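Local coordinates for putative methyl-accepting chemotaxis signal transduction protein (Campylobacter jejuni, PDB 6W3V) that probably senses amino-acid-type ligands through its Cache-type sensor region, here holding phenylalanine, and relays the signal in bacterial chemotaxis, at residues N80-L85 with G158-S163; V90-K95 with E103-L108; G212-F217 with A229-F234. All coordinates share one frame; numbering follows the deposited sequence.

Contact 1 of 3, residues N80-L85 with G158-S163. With PHE (phenylalanine), chain C.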
loop_
_atom_site.group_PDB
_atom_site.type_symbol
_atom_site.label_atom_id
_atom_site.label_comp_id
_atom_site.label_asym_id
_atom_site.label_seq_id
_atom_site.Cartn_x
_atom_site.Cartn_y
_atom_site.Cartn_z
ATOM N N ASN A 80 1.811 14.342 -1.715
ATOM C CA ASN A 80 3.089 15.048 -1.599
ATOM C C ASN A 80 4.085 14.303 -2.452
ATOM O O ASN A 80 4.040 13.082 -2.517
ATOM C CB ASN A 80 3.629 15.034 -0.161
ATOM C CG ASN A 80 2.757 15.732 0.867
ATOM O OD1 ASN A 80 2.489 16.942 0.770
ATOM N ND2 ASN A 80 2.285 14.960 1.843
ATOM N N VAL A 81 5.030 15.039 -3.060
ATOM C CA VAL A 81 6.161 14.484 -3.729
ATOM C C VAL A 81 7.358 15.350 -3.334
ATOM O O VAL A 81 7.254 16.579 -3.358
ATOM C CB VAL A 81 6.003 14.429 -5.255
ATOM C CG1 VAL A 81 7.234 13.939 -5.951
ATOM C CG2 VAL A 81 4.785 13.612 -5.661
ATOM N N TYR A 82 8.468 14.726 -2.928
ATOM C CA TYR A 82 9.531 15.484 -2.324
ATOM C C TYR A 82 10.874 14.810 -2.563
ATOM O O TYR A 82 11.002 13.630 -2.807
ATOM C CB TYR A 82 9.268 15.701 -0.830
ATOM C CG TYR A 82 8.750 14.488 -0.073
ATOM C CD1 TYR A 82 7.377 14.224 -0.017
ATOM C CD2 TYR A 82 9.589 13.571 0.534
ATOM C CE1 TYR A 82 6.881 13.124 0.620
ATOM C CE2 TYR A 82 9.097 12.443 1.163
ATOM C CZ TYR A 82 7.725 12.257 1.272
ATOM O OH TYR A 82 7.274 11.148 1.930
ATOM N N LEU A 83 11.920 15.633 -2.411
ATOM C CA LEU A 83 13.315 15.184 -2.524
ATOM C C LEU A 83 14.105 15.695 -1.335
ATOM O O LEU A 83 14.276 16.919 -1.186
ATOM C CB LEU A 83 13.948 15.696 -3.823
ATOM C CG LEU A 83 15.397 15.266 -4.085
ATOM C CD1 LEU A 83 15.529 13.761 -4.266
ATOM C CD2 LEU A 83 16.020 16.000 -5.265
ATOM N N GLY A 84 14.534 14.792 -0.473
ATOM C CA GLY A 84 15.303 15.143 0.705
ATOM C C GLY A 84 16.788 15.023 0.475
ATOM O O GLY A 84 17.250 14.046 -0.098
ATOM N N LEU A 85 17.508 16.054 0.926
ATOM C CA LEU A 85 18.957 16.204 0.724
ATOM C C LEU A 85 19.734 15.898 1.965
ATOM O O LEU A 85 19.200 16.003 3.062
ATOM C CB LEU A 85 19.290 17.592 0.203
ATOM C CG LEU A 85 18.483 18.127 -0.985
ATOM C CD1 LEU A 85 18.968 19.538 -1.349
ATOM C CD2 LEU A 85 18.622 17.174 -2.170
ATOM N N GLY A 158 10.565 10.913 -2.225
ATOM C CA GLY A 158 9.393 10.327 -1.622
ATOM C C GLY A 158 8.130 10.750 -2.314
ATOM O O GLY A 158 7.990 11.875 -2.791
ATOM N N VAL A 159 7.198 9.792 -2.359
ATOM C CA VAL A 159 5.912 9.953 -3.007
ATOM C C VAL A 159 4.834 9.453 -2.028
ATOM O O VAL A 159 4.912 8.298 -1.567
ATOM C CB VAL A 159 5.825 9.147 -4.308
ATOM C CG1 VAL A 159 4.394 9.194 -4.851
ATOM C CG2 VAL A 159 6.820 9.627 -5.326
ATOM N N ASP A 160 3.923 10.333 -1.628
ATOM C CA ASP A 160 2.849 9.993 -0.666
ATOM C C ASP A 160 1.544 9.814 -1.416
ATOM O O ASP A 160 1.047 10.763 -2.041
ATOM C CB ASP A 160 2.640 11.111 0.354
ATOM C CG ASP A 160 3.831 11.331 1.293
ATOM O OD1 ASP A 160 4.748 10.476 1.344
ATOM O OD2 ASP A 160 3.766 12.360 2.000
ATOM N N ILE A 161 0.984 8.620 -1.290
ATOM C CA ILE A 161 -0.310 8.311 -1.863
ATOM C C ILE A 161 -1.288 8.065 -0.718
ATOM O O ILE A 161 -0.948 7.340 0.213
ATOM C CB ILE A 161 -0.231 7.057 -2.735
ATOM C CG1 ILE A 161 0.845 7.168 -3.830
ATOM C CG2 ILE A 161 -1.593 6.743 -3.354
ATOM C CD1 ILE A 161 0.633 8.273 -4.825
ATOM N N PRO A 162 -2.462 8.716 -0.720
ATOM C CA PRO A 162 -3.398 8.467 0.381
ATOM C C PRO A 162 -3.748 6.993 0.499
ATOM O O PRO A 162 -4.026 6.328 -0.498
ATOM C CB PRO A 162 -4.612 9.286 -0.018
ATOM C CG PRO A 162 -4.050 10.390 -0.873
ATOM C CD PRO A 162 -2.943 9.757 -1.634
ATOM N N SER A 163 -3.669 6.453 1.709
ATOM C CA SER A 163 -4.024 5.067 1.933
ATOM C C SER A 163 -5.492 4.839 1.619
ATOM O O SER A 163 -5.864 3.718 1.202
ATOM C CB SER A 163 -3.666 4.600 3.350
ATOM O OG SER A 163 -4.217 5.481 4.286
HETATM N N PHE C . 4.636 12.110 4.541
HETATM C CA PHE C . 5.971 12.669 4.856
HETATM C C PHE C . 6.220 12.499 6.347
HETATM O O PHE C . 5.271 12.693 7.126
HETATM C CB PHE C . 5.976 14.166 4.511
HETATM C CG PHE C . 7.270 14.840 4.737
HETATM C CD1 PHE C . 7.580 15.287 5.985
HETATM C CD2 PHE C . 8.131 15.062 3.704
HETATM C CE1 PHE C . 8.746 15.979 6.212
HETATM C CE2 PHE C . 9.311 15.697 3.943
HETATM C CZ PHE C . 9.661 16.059 5.219
HETATM O OXT PHE C . 7.363 12.197 6.744
#
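Tyr82 lays its ring across the backbone of Gly158 and ends on the carboxylate of Asp160. Its CG sits between the backbone N and the carbonyl carbon (chi1 43°), which swings the ring back over the neighbouring strand. Gly158 CA lies 3.9 Å from the centroid of the Tyr82 ring, a CH-pi contact, and the bound phenylalanine takes the opposite face with its CD2. Ring and carboxylate planes are turned 68° apart, and Tyr82 OH donates to Asp160 OD1 at 2.7 Å, meeting it on the syn side but somewhat out of plane. The other oxygen, OD2, accepts from the ligand amino group (PHE N to Asp160 OD2, 2.7 Å) and, through its anti lone pair, from Asn80 ND2 at 3.0 Å. Thr142 OG1 is hydrogen-bonded to Asp160 OD1, so Asn80 and Thr142 help set the carboxylate that receives the ligand's amino group, which is probably protonated and balanced by it. In the backbone, Tyr82 O receives Gly158 N at 2.8 Å in an antiparallel hydrogen-bonded pair. Strand 80-84 runs between strands 90-94 and 152-162; Val81 and Val159 turn from the ligand to helix 4-48, while Trp115 of helix 114-119 meets the Tyr82 ring edge-to-face.

Contact 2 of 3, residues V90-K95 with E103-L108. With PHE (phenylalanine), chain C.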
loop_
_atom_site.group_PDB
_atom_site.type_symbol
_atom_site.label_atom_id
_atom_site.label_comp_id
_atom_site.label_asym_id
_atom_site.label_seq_id
_atom_site.Cartn_x
_atom_site.Cartn_y
_atom_site.Cartn_z
ATOM N N VAL A 90 14.574 19.682 2.330
ATOM C CA VAL A 90 13.717 18.883 1.470
ATOM C C VAL A 90 12.960 19.797 0.536
ATOM O O VAL A 90 12.353 20.808 0.959
ATOM C CB VAL A 90 12.770 17.964 2.257
ATOM C CG1 VAL A 90 11.919 18.755 3.210
ATOM C CG2 VAL A 90 11.895 17.128 1.346
ATOM N N LEU A 91 12.967 19.419 -0.737
ATOM C CA LEU A 91 12.160 20.100 -1.756
ATOM C C LEU A 91 10.806 19.449 -1.780
ATOM O O LEU A 91 10.702 18.239 -2.061
ATOM C CB LEU A 91 12.800 20.031 -3.111
ATOM C CG LEU A 91 12.080 20.789 -4.201
ATOM C CD1 LEU A 91 12.103 22.291 -3.950
ATOM C CD2 LEU A 91 12.673 20.454 -5.535
ATOM N N LEU A 92 9.795 20.227 -1.399
ATOM C CA LEU A 92 8.462 19.642 -1.136
ATOM C C LEU A 92 7.433 20.207 -2.079
ATOM O O LEU A 92 7.177 21.398 -2.081
ATOM C CB LEU A 92 8.066 19.937 0.320
ATOM C CG LEU A 92 6.683 19.557 0.783
ATOM C CD1 LEU A 92 6.412 18.063 0.622
ATOM C CD2 LEU A 92 6.504 20.041 2.218
ATOM N N SER A 93 6.786 19.301 -2.821
ATOM C CA SER A 93 5.641 19.637 -3.660
ATOM C C SER A 93 4.398 19.033 -3.004
ATOM O O SER A 93 4.301 17.794 -2.871
ATOM C CB SER A 93 5.786 19.070 -5.065
ATOM O OG SER A 93 4.704 19.419 -5.889
ATOM N N GLN A 94 3.516 19.880 -2.515
ATOM C CA GLN A 94 2.393 19.429 -1.695
ATOM C C GLN A 94 1.088 19.889 -2.313
ATOM O O GLN A 94 0.983 20.964 -2.904
ATOM C CB GLN A 94 2.520 19.911 -0.253
ATOM C CG GLN A 94 2.497 21.396 -0.075
ATOM C CD GLN A 94 2.419 21.805 1.389
ATOM O OE1 GLN A 94 1.343 21.825 2.015
ATOM N NE2 GLN A 94 3.544 22.136 1.925
ATOM N N LYS A 95 0.088 19.000 -2.215
ATOM C CA LYS A 95 -1.262 19.359 -2.639
ATOM C C LYS A 95 -1.804 20.532 -1.831
ATOM O O LYS A 95 -1.566 20.640 -0.642
ATOM C CB LYS A 95 -2.155 18.091 -2.556
ATOM C CG LYS A 95 -3.371 18.161 -3.442
ATOM C CD LYS A 95 -4.150 16.871 -3.351
ATOM C CE LYS A 95 -5.403 16.980 -4.199
ATOM N NZ LYS A 95 -6.244 15.776 -3.996
ATOM N N GLU A 103 8.801 24.384 -2.462
ATOM C CA GLU A 103 9.734 25.109 -1.592
ATOM C C GLU A 103 10.755 24.166 -0.998
ATOM O O GLU A 103 10.496 22.980 -0.730
ATOM C CB GLU A 103 8.967 25.785 -0.471
ATOM C CG GLU A 103 8.207 27.021 -0.904
ATOM C CD GLU A 103 7.641 27.749 0.293
ATOM O OE1 GLU A 103 7.507 27.116 1.370
ATOM O OE2 GLU A 103 7.385 28.960 0.170
ATOM N N LEU A 104 11.943 24.726 -0.755
ATOM C CA LEU A 104 12.992 24.007 -0.094
ATOM C C LEU A 104 12.880 24.310 1.391
ATOM O O LEU A 104 13.150 25.429 1.844
ATOM C CB LEU A 104 14.338 24.470 -0.627
ATOM C CG LEU A 104 15.539 23.612 -0.222
ATOM C CD1 LEU A 104 15.424 22.165 -0.684
ATOM C CD2 LEU A 104 16.825 24.245 -0.711
ATOM N N ARG A 105 12.481 23.313 2.152
ATOM C CA ARG A 105 12.177 23.487 3.562
ATOM C C ARG A 105 13.322 22.963 4.427
ATOM O O ARG A 105 13.897 21.912 4.126
ATOM C CB ARG A 105 10.921 22.692 3.915
ATOM C CG ARG A 105 9.677 23.138 3.175
ATOM C CD ARG A 105 9.005 24.316 3.831
ATOM N NE ARG A 105 8.634 24.026 5.195
ATOM C CZ ARG A 105 7.458 23.542 5.585
ATOM N NH1 ARG A 105 6.514 23.236 4.698
ATOM N NH2 ARG A 105 7.236 23.341 6.876
ATOM N N ASP A 106 13.698 23.744 5.439
ATOM C CA ASP A 106 14.819 23.363 6.321
ATOM C C ASP A 106 14.367 22.928 7.709
ATOM O O ASP A 106 15.190 22.588 8.564
ATOM C CB ASP A 106 15.915 24.462 6.378
ATOM C CG ASP A 106 15.429 25.768 7.007
ATOM O OD1 ASP A 106 14.351 25.774 7.630
ATOM O OD2 ASP A 106 16.128 26.799 6.835
ATOM N N ASP A 107 13.050 22.875 7.923
ATOM C CA ASP A 107 12.522 22.741 9.257
ATOM C C ASP A 107 11.782 21.442 9.489
ATOM O O ASP A 107 10.986 21.388 10.419
ATOM C CB ASP A 107 11.568 23.903 9.544
ATOM C CG ASP A 107 10.381 23.928 8.592
ATOM O OD1 ASP A 107 10.595 23.846 7.373
ATOM O OD2 ASP A 107 9.230 23.908 9.051
ATOM N N LEU A 108 12.036 20.409 8.677
ATOM C CA LEU A 108 11.206 19.189 8.649
ATOM C C LEU A 108 11.847 17.856 9.133
ATOM O O LEU A 108 11.199 16.823 9.149
ATOM C CB LEU A 108 10.590 19.030 7.248
ATOM C CG LEU A 108 9.474 20.025 6.912
ATOM C CD1 LEU A 108 8.949 19.781 5.507
ATOM C CD2 LEU A 108 8.325 19.935 7.916
HETATM N N PHE C . 4.636 12.110 4.541
HETATM C CA PHE C . 5.971 12.669 4.856
HETATM C C PHE C . 6.220 12.499 6.347
HETATM O O PHE C . 5.271 12.693 7.126
HETATM C CB PHE C . 5.976 14.166 4.511
HETATM C CG PHE C . 7.270 14.840 4.737
HETATM C CD1 PHE C . 7.580 15.287 5.985
HETATM C CD2 PHE C . 8.131 15.062 3.704
HETATM C CE1 PHE C . 8.746 15.979 6.212
HETATM C CE2 PHE C . 9.311 15.697 3.943
HETATM C CZ PHE C . 9.661 16.059 5.219
HETATM O OXT PHE C . 7.363 12.197 6.744
HETATM O O HOH W 1 6.402 23.453 -0.648
HETATM O O HOH W 2 3.740 22.758 4.860
#
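Arg105 pairs with Val90 through two backbone hydrogen bonds, and its side chain then folds along the face that carries Val90 and Leu92. Its CB starts 4.1 Å from Val90 CG1, and CG still lies near the Val90 carbonyl oxygen. From there the chain bends at chi2 (-83°) and again at chi3, curling the guanidinium back beside its own segment. Arg105 NE donates to Asp107 OD1 at 2.9 Å and NH2 to OD2 of the same carboxylate, a side-on salt bridge that uses both syn lone pairs, with Asp107 near the guanidinium plane. NH1 faces the other way: it approaches Leu92 CD2 and gives a hydrogen bond to a water that also accepts from Gln94 NE2. The two strands form a beta hairpin, with 103-105 at the edge of the six-stranded antiparallel sheet of the Cache-type sensor domain. Over one guanidinium face lies Leu108 CD1, 4.0 Å above the plane. Leu108 CD1 also meets Val90 CG1 at 3.9 Å and Leu92 CD2; the side chains of Val90 and Leu92 each cross that of Leu108 at about a right angle. Leu108 CB comes within 3.7 Å of PHE CE1 and Val90 CG2 within 3.9 Å of PHE CE2, placing the ligand's ring beside this apolar cluster. The Glu103 N to Leu92 O bond is weak at 3.4 Å, and a water joins the same two atoms.

Contact 3 of 3, residues G212-F217 with A229-F234; sequences GDNNFF and ACTKVF
Asn214 N donates to Cys230 O at 2.8 Å, and Lys232 N donates to Asp213 OD1 at 3.1 Å; these two bonds tie the turn 212-215 to strand 224-233. Lys232 N reaches Asp213 OD1 from above the carboxylate plane, 56° out of it, while the Asp213 side chain crosses that of Thr231 at about a right angle. Asn214 OD1 rests on Thr231 CB at 3.4 Å, and a water links Asn214 ND2 with Thr231 OG1. Further along, the Phe217 ring sets a face against the backbone of Ala229, with CE2 3.7 Å from Ala229 CA. The Phe216 ring presents its edge to Ala229 CB.

Behind this first shell, a type II beta turn from Gly212 to Asn215 follows helix 202-211, Gly212 leaving the helix with positive phi. Tyr208 of that helix is hydrogen-bonded to Asp213 OD1, and Cys230 is joined to Cys239 by a disulfide, fixing its strand to strand 236-243. Another water accepts from Cys230 N and lies 2.7 Å from Gly212 O. Two direct bonds and bridging waters thus dock the turn on the strand, and Asp213 OD1, shared by Lys232 N and Tyr208 OH, couples helix 202-211 to it.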
loop_
_atom_site.group_PDB
_atom_site.type_symbol
_atom_site.label_atom_id
_atom_site.label_comp_id
_atom_site.label_asym_id
_atom_site.label_seq_id
_atom_site.Cartn_x
_atom_site.Cartn_y
_atom_site.Cartn_z
ATOM N N GLY A 212 -2.965 -21.874 6.315
ATOM C CA GLY A 212 -2.037 -21.312 5.322
ATOM C C GLY A 212 -2.664 -20.640 4.110
ATOM O O GLY A 212 -3.903 -20.581 3.966
ATOM N N ASP A 213 -1.809 -20.113 3.244
ATOM C CA ASP A 213 -2.217 -19.211 2.170
ATOM C C ASP A 213 -3.149 -19.946 1.220
ATOM O O ASP A 213 -2.817 -21.031 0.728
ATOM C CB ASP A 213 -1.009 -18.743 1.358
ATOM C CG ASP A 213 -0.230 -17.657 2.026
ATOM O OD1 ASP A 213 -0.737 -17.033 2.960
ATOM O OD2 ASP A 213 0.904 -17.419 1.561
ATOM N N ASN A 214 -4.285 -19.309 0.941
ATOM C CA ASN A 214 -5.200 -19.726 -0.097
ATOM C C ASN A 214 -5.901 -21.048 0.193
ATOM O O ASN A 214 -6.551 -21.593 -0.682
ATOM C CB ASN A 214 -4.477 -19.806 -1.451
ATOM C CG ASN A 214 -4.073 -18.460 -1.969
ATOM O OD1 ASN A 214 -4.828 -17.491 -1.880
ATOM N ND2 ASN A 214 -2.820 -18.351 -2.338
ATOM N N ASN A 215 -5.838 -21.513 1.434
ATOM C CA ASN A 215 -6.459 -22.766 1.815
ATOM C C ASN A 215 -7.798 -22.487 2.483
ATOM O O ASN A 215 -7.850 -21.950 3.560
ATOM C CB ASN A 215 -5.508 -23.587 2.683
ATOM C CG ASN A 215 -4.271 -24.029 1.906
ATOM O OD1 ASN A 215 -4.350 -24.256 0.699
ATOM N ND2 ASN A 215 -3.109 -24.040 2.565
ATOM N N PHE A 216 -8.870 -22.936 1.842
ATOM C CA PHE A 216 -10.247 -22.712 2.277
ATOM C C PHE A 216 -10.470 -23.470 3.568
ATOM O O PHE A 216 -10.108 -24.629 3.665
ATOM C CB PHE A 216 -11.167 -23.237 1.171
ATOM C CG PHE A 216 -12.525 -22.596 1.114
ATOM C CD1 PHE A 216 -12.676 -21.218 0.958
ATOM C CD2 PHE A 216 -13.659 -23.387 1.058
ATOM C CE1 PHE A 216 -13.948 -20.672 0.821
ATOM C CE2 PHE A 216 -14.912 -22.834 0.938
ATOM C CZ PHE A 216 -15.068 -21.482 0.759
ATOM N N PHE A 217 -11.128 -22.818 4.513
ATOM C CA PHE A 217 -11.365 -23.358 5.847
ATOM C C PHE A 217 -12.797 -23.079 6.322
ATOM O O PHE A 217 -13.491 -22.231 5.749
ATOM C CB PHE A 217 -10.343 -22.842 6.855
ATOM C CG PHE A 217 -10.237 -21.336 6.928
ATOM C CD1 PHE A 217 -11.235 -20.554 7.487
ATOM C CD2 PHE A 217 -9.091 -20.705 6.514
ATOM C CE1 PHE A 217 -11.112 -19.170 7.579
ATOM C CE2 PHE A 217 -8.994 -19.331 6.541
ATOM C CZ PHE A 217 -9.989 -18.545 7.070
ATOM N N ALA A 229 -10.955 -17.980 3.434
ATOM C CA ALA A 229 -9.580 -18.215 3.081
ATOM C C ALA A 229 -8.854 -16.898 3.222
ATOM O O ALA A 229 -9.454 -15.834 3.040
ATOM C CB ALA A 229 -9.454 -18.673 1.646
ATOM N N CYS A 230 -7.551 -16.958 3.498
ATOM C CA CYS A 230 -6.742 -15.767 3.562
ATOM C C CYS A 230 -5.453 -16.062 2.829
ATOM O O CYS A 230 -5.069 -17.221 2.697
ATOM C CB CYS A 230 -6.414 -15.390 4.997
ATOM S SG CYS A 230 -7.813 -15.024 6.050
ATOM N N THR A 231 -4.724 -15.003 2.478
ATOM C CA THR A 231 -3.416 -15.149 1.910
ATOM C C THR A 231 -2.595 -13.899 2.205
ATOM O O THR A 231 -3.148 -12.822 2.357
ATOM C CB THR A 231 -3.486 -15.365 0.407
ATOM O OG1 THR A 231 -2.170 -15.629 -0.081
ATOM C CG2 THR A 231 -4.018 -14.133 -0.296
ATOM N N LYS A 232 -1.278 -14.053 2.313
ATOM C CA LYS A 232 -0.373 -12.904 2.444
ATOM C C LYS A 232 -0.279 -12.155 1.120
ATOM O O LYS A 232 -0.232 -12.764 0.059
ATOM C CB LYS A 232 1.033 -13.336 2.876
ATOM C CG LYS A 232 1.155 -13.821 4.308
ATOM C CD LYS A 232 0.516 -12.884 5.332
ATOM C CE LYS A 232 1.391 -11.679 5.619
ATOM N NZ LYS A 232 0.947 -11.023 6.876
ATOM N N VAL A 233 -0.329 -10.836 1.196
ATOM C CA VAL A 233 -0.088 -9.991 0.053
ATOM C C VAL A 233 0.823 -8.879 0.548
ATOM O O VAL A 233 0.410 -7.994 1.281
ATOM C CB VAL A 233 -1.410 -9.419 -0.528
ATOM C CG1 VAL A 233 -1.106 -8.743 -1.847
ATOM C CG2 VAL A 233 -2.450 -10.497 -0.718
ATOM N N PHE A 234 2.078 -8.954 0.146
ATOM C CA PHE A 234 3.125 -8.135 0.759
ATOM C C PHE A 234 3.057 -8.328 2.273
ATOM O O PHE A 234 3.028 -9.457 2.746
ATOM C CB PHE A 234 3.062 -6.681 0.279
ATOM C CG PHE A 234 2.911 -6.558 -1.188
ATOM C CD1 PHE A 234 3.884 -7.035 -2.038
ATOM C CD2 PHE A 234 1.855 -5.865 -1.724
ATOM C CE1 PHE A 234 3.753 -6.917 -3.413
ATOM C CE2 PHE A 234 1.758 -5.681 -3.084
ATOM C CZ PHE A 234 2.645 -6.293 -3.932
HETATM O O HOH W 3 -6.461 -19.620 4.220
HETATM O O HOH W 4 -1.613 -15.767 -2.787
#

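How the contacts relate
Contacts 1 and 2 belong to one sheet and one ligand site, whereas contact 3 lies on the opposite side of the chain's centre, its centre about 32 Å from that of contact 1, at the second sheet. Strands 80-84 and 90-94 are neighbours, and contact 2 is nested within the loop that contact 1 closes. All touching residues of contact 1 are buried, and it meets the ligand with a carboxylate at the amino group and the Tyr82 ring at the side chain; contact 2 offers aliphatic carbons to the ligand's ring and holds its salt bridge at the partly exposed edge. Contact 3, also partly exposed, instead joins turn to strand by backbone, carboxylate and water bonds.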